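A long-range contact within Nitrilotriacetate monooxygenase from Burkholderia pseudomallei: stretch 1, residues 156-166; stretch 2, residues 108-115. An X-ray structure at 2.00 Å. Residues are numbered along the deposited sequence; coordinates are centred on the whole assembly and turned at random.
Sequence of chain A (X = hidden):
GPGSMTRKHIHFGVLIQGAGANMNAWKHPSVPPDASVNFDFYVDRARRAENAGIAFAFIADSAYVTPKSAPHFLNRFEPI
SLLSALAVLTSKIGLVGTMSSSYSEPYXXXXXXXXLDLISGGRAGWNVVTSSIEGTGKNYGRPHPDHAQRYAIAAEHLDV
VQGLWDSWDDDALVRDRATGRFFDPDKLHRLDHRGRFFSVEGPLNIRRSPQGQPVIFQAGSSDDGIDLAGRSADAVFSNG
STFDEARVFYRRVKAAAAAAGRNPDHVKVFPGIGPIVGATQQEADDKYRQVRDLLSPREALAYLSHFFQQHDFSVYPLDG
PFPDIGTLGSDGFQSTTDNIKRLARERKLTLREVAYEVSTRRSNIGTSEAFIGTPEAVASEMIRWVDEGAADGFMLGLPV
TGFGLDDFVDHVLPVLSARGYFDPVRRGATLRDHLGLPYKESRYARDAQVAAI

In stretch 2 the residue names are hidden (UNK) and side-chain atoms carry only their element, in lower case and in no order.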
# COMPACT_ATOMS: atom_id res chain seq x y z
N GLU A 156 18.65 5.02 11.39
CA GLU A 156 19.14 5.71 10.20
C GLU A 156 18.06 5.78 9.10
O GLU A 156 17.89 6.80 8.45
CB GLU A 156 20.40 5.04 9.63
CG GLU A 156 21.07 5.89 8.55
CD GLU A 156 22.29 5.25 7.93
OE1 GLU A 156 22.92 4.38 8.58
OE2 GLU A 156 22.60 5.61 6.77
N HIS A 157 17.36 4.67 8.90
CA HIS A 157 16.27 4.56 7.93
C HIS A 157 15.20 5.63 8.19
O HIS A 157 14.75 6.34 7.28
CB HIS A 157 15.68 3.14 8.02
CG HIS A 157 14.64 2.82 7.01
ND1 HIS A 157 13.35 3.31 7.09
CD2 HIS A 157 14.66 1.99 5.93
CE1 HIS A 157 12.63 2.81 6.09
NE2 HIS A 157 13.41 2.01 5.37
N LEU A 158 14.79 5.73 9.45
CA LEU A 158 13.81 6.73 9.86
C LEU A 158 14.31 8.15 9.62
O LEU A 158 13.56 9.00 9.13
CB LEU A 158 13.46 6.54 11.33
CG LEU A 158 12.38 7.43 11.92
CD1 LEU A 158 11.15 7.46 11.02
CD2 LEU A 158 11.99 6.94 13.31
N ASP A 159 15.58 8.38 9.95
CA ASP A 159 16.20 9.70 9.77
C ASP A 159 16.18 10.09 8.29
O ASP A 159 15.93 11.24 7.96
CB ASP A 159 17.66 9.73 10.23
CG ASP A 159 17.81 9.74 11.74
OD1 ASP A 159 16.80 9.92 12.44
OD2 ASP A 159 18.96 9.54 12.23
N VAL A 160 16.42 9.11 7.41
CA VAL A 160 16.36 9.35 5.97
C VAL A 160 14.92 9.67 5.53
O VAL A 160 14.69 10.66 4.83
CB VAL A 160 16.91 8.15 5.17
CG1 VAL A 160 16.73 8.35 3.64
CG2 VAL A 160 18.41 7.96 5.48
N VAL A 161 13.96 8.86 5.95
CA VAL A 161 12.57 9.11 5.58
C VAL A 161 12.13 10.51 6.00
O VAL A 161 11.64 11.29 5.16
CB VAL A 161 11.63 8.04 6.13
CG1 VAL A 161 10.13 8.40 5.88
CG2 VAL A 161 11.95 6.73 5.46
N GLN A 162 12.35 10.86 7.26
CA GLN A 162 11.96 12.16 7.77
C GLN A 162 12.70 13.32 7.08
O GLN A 162 12.09 14.35 6.80
CB GLN A 162 12.12 12.21 9.30
CG GLN A 162 11.05 11.39 10.01
CD GLN A 162 11.17 11.48 11.52
OE1 GLN A 162 12.27 11.55 12.04
NE2 GLN A 162 10.05 11.48 12.21
N GLY A 163 13.99 13.15 6.80
CA GLY A 163 14.72 14.10 5.98
C GLY A 163 14.10 14.30 4.60
O GLY A 163 13.93 15.43 4.13
N LEU A 164 13.75 13.20 3.95
CA LEU A 164 13.08 13.29 2.63
C LEU A 164 11.74 14.00 2.70
O LEU A 164 11.37 14.76 1.78
CB LEU A 164 12.88 11.90 2.02
CG LEU A 164 14.14 11.18 1.56
CD1 LEU A 164 13.83 9.72 1.28
CD2 LEU A 164 14.75 11.84 0.32
N TRP A 165 11.02 13.78 3.79
CA TRP A 165 9.73 14.44 4.00
C TRP A 165 9.86 15.96 4.17
O TRP A 165 8.86 16.65 4.08
CB TRP A 165 8.97 13.86 5.20
CG TRP A 165 8.34 12.52 4.95
CD1 TRP A 165 7.97 11.99 3.73
CD2 TRP A 165 8.00 11.53 5.94
NE1 TRP A 165 7.42 10.74 3.91
CE2 TRP A 165 7.43 10.43 5.25
CE3 TRP A 165 8.13 11.45 7.33
CZ2 TRP A 165 6.98 9.29 5.91
CZ3 TRP A 165 7.68 10.30 7.99
CH2 TRP A 165 7.11 9.25 7.29
N ASP A 166 11.05 16.47 4.43
CA ASP A 166 11.24 17.92 4.49
C ASP A 166 11.84 18.49 3.20
O ASP A 166 12.31 19.63 3.20
CB ASP A 166 12.06 18.29 5.74
CG ASP A 166 11.24 18.20 7.04
OD1 ASP A 166 10.00 17.98 6.96
OD2 ASP A 166 11.81 18.39 8.15
N UNK A 108 11.37 4.81 -1.11
CA UNK A 108 10.04 4.26 -1.40
C UNK A 108 9.08 4.42 -0.22
O UNK A 108 7.91 4.72 -0.42
n UNK A 108 11.43 1.37 -3.32
o UNK A 108 10.74 3.41 -4.01
c UNK A 108 10.13 2.76 -1.79
c UNK A 108 10.80 2.54 -3.14
N UNK A 109 9.56 4.16 0.99
CA UNK A 109 8.75 4.36 2.19
C UNK A 109 8.29 5.80 2.29
O UNK A 109 7.10 6.08 2.50
c UNK A 109 9.53 3.94 3.46
c UNK A 109 9.81 2.41 3.41
c UNK A 109 8.73 4.32 4.74
N UNK A 110 9.22 6.71 2.12
CA UNK A 110 8.90 8.12 2.19
C UNK A 110 7.80 8.51 1.17
O UNK A 110 6.82 9.19 1.54
c UNK A 110 10.17 8.96 2.00
N UNK A 111 7.94 8.05 -0.07
CA UNK A 111 6.97 8.37 -1.12
C UNK A 111 5.61 7.75 -0.87
O UNK A 111 4.60 8.41 -1.03
c UNK A 111 8.61 8.64 -3.13
n UNK A 111 7.73 8.64 -5.44
c UNK A 111 8.81 8.20 -4.57
n UNK A 111 6.31 8.53 -7.24
c UNK A 111 7.30 8.00 -6.52
c UNK A 111 7.44 7.88 -2.50
n UNK A 111 7.82 6.84 -6.89
N UNK A 112 5.59 6.49 -0.46
CA UNK A 112 4.33 5.78 -0.33
C UNK A 112 3.55 6.32 0.84
O UNK A 112 2.36 6.62 0.69
c UNK A 112 5.01 3.67 -1.57
c UNK A 112 4.97 2.16 -1.62
n UNK A 112 4.61 1.61 -2.77
o UNK A 112 5.24 1.49 -0.63
c UNK A 112 4.52 4.26 -0.26
N UNK A 113 4.20 6.52 1.99
CA UNK A 113 3.54 7.18 3.12
C UNK A 113 3.18 8.66 2.89
O UNK A 113 2.11 9.10 3.32
c UNK A 113 2.70 4.19 6.36
c UNK A 113 3.62 3.23 6.29
c UNK A 113 5.06 4.69 5.03
c UNK A 113 4.10 5.68 5.09
c UNK A 113 4.82 3.46 5.63
c UNK A 113 2.91 5.41 5.75
c UNK A 113 4.33 7.00 4.43
N UNK A 114 4.05 9.42 2.20
CA UNK A 114 3.73 10.84 1.86
C UNK A 114 2.51 10.96 0.93
O UNK A 114 1.71 11.89 1.06
c UNK A 114 4.92 11.54 1.24
N UNK A 115 2.36 9.99 0.04
CA UNK A 115 1.27 9.97 -0.93
C UNK A 115 -0.03 9.61 -0.22
O UNK A 115 -1.06 10.26 -0.42
o UNK A 115 0.62 8.98 -3.11
c UNK A 115 1.62 9.04 -2.10

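Position 108 carries four side-chain atoms beyond CA: two carbons, the second bearing one oxygen and one nitrogen. That is a short amide. Its CA-to-CB bond points away from stretch 1, the side chain makes no contact with stretch 1, and both polar atoms are hydrogen-bonded elsewhere in the structure. The residue is Asn108.

Position 109 has three carbons, one attached to CA and carrying the other two, so it branches at CB. The CA-to-CB bond points toward stretch 1. One branch carbon lies 3.9 Å from His157 CE1, at the edge of the imidazole ring, and the other lies 4.1 Å from Val161 CG2. The residue is Val109.

Position 110 shows a single carbon. This CB is 3.9 Å from Val161 CG1, 3.8 Å from Leu164 CD1 and 3.8 Å from Trp165 NE1, so one methyl group meets three side chains. The residue is Ala110.

Position 111 has a chain of three carbons, then a nitrogen, then a carbon with two further nitrogens: a guanidinium. Its CA-to-CB bond points away from stretch 1 and the side chain makes no contact there. The residue is Arg111.

Position 112 has three carbons, the last bearing an oxygen and a nitrogen, one carbon longer than the amide at 108. The end of the side chain leads away from stretch 1 and makes no contact. The residue is Gln112.

Position 113 has one carbon followed by a six-carbon ring with no heteroatom and no exocyclic oxygen. The CA-to-CB bond points toward stretch 1 and CB sits 3.8 Å from Trp165 CZ2, near the indole plane at its edge, while the six-membered ring leads away. The residue is Phe113.

Position 114 again has one carbon; this CB lies 3.7 Å from Trp165 NE1, obliquely to the indole. The residue is Ala114.

Position 115 has one carbon and one oxygen. The side chain makes no contact with stretch 1, and its hydroxyl oxygen is hydrogen-bonded elsewhere in the structure. The residue is Ser115.

The two helices cross at -52°, with an axial approach of 8.9 Å. Val161 and Ala110 mark the closest register, their CA atoms 5.1 Å apart; Val161 CG1 even reaches Ala110 CA at 3.9 Å, so the valine packs directly against backbone. Trp165 supplies the polar link: Trp165 NE1 donates to Ala110 O at 2.9 Å with an N-H...O angle of 165°, nearly linear. Ala110 O also accepts from Ala114 N at 2.9 Å, so the indole joins an acceptor already used within the helix. Apolar packing around this bond completes a contact burying 301 Å².

Stretch 2, residues 108-115: NVARQFAS
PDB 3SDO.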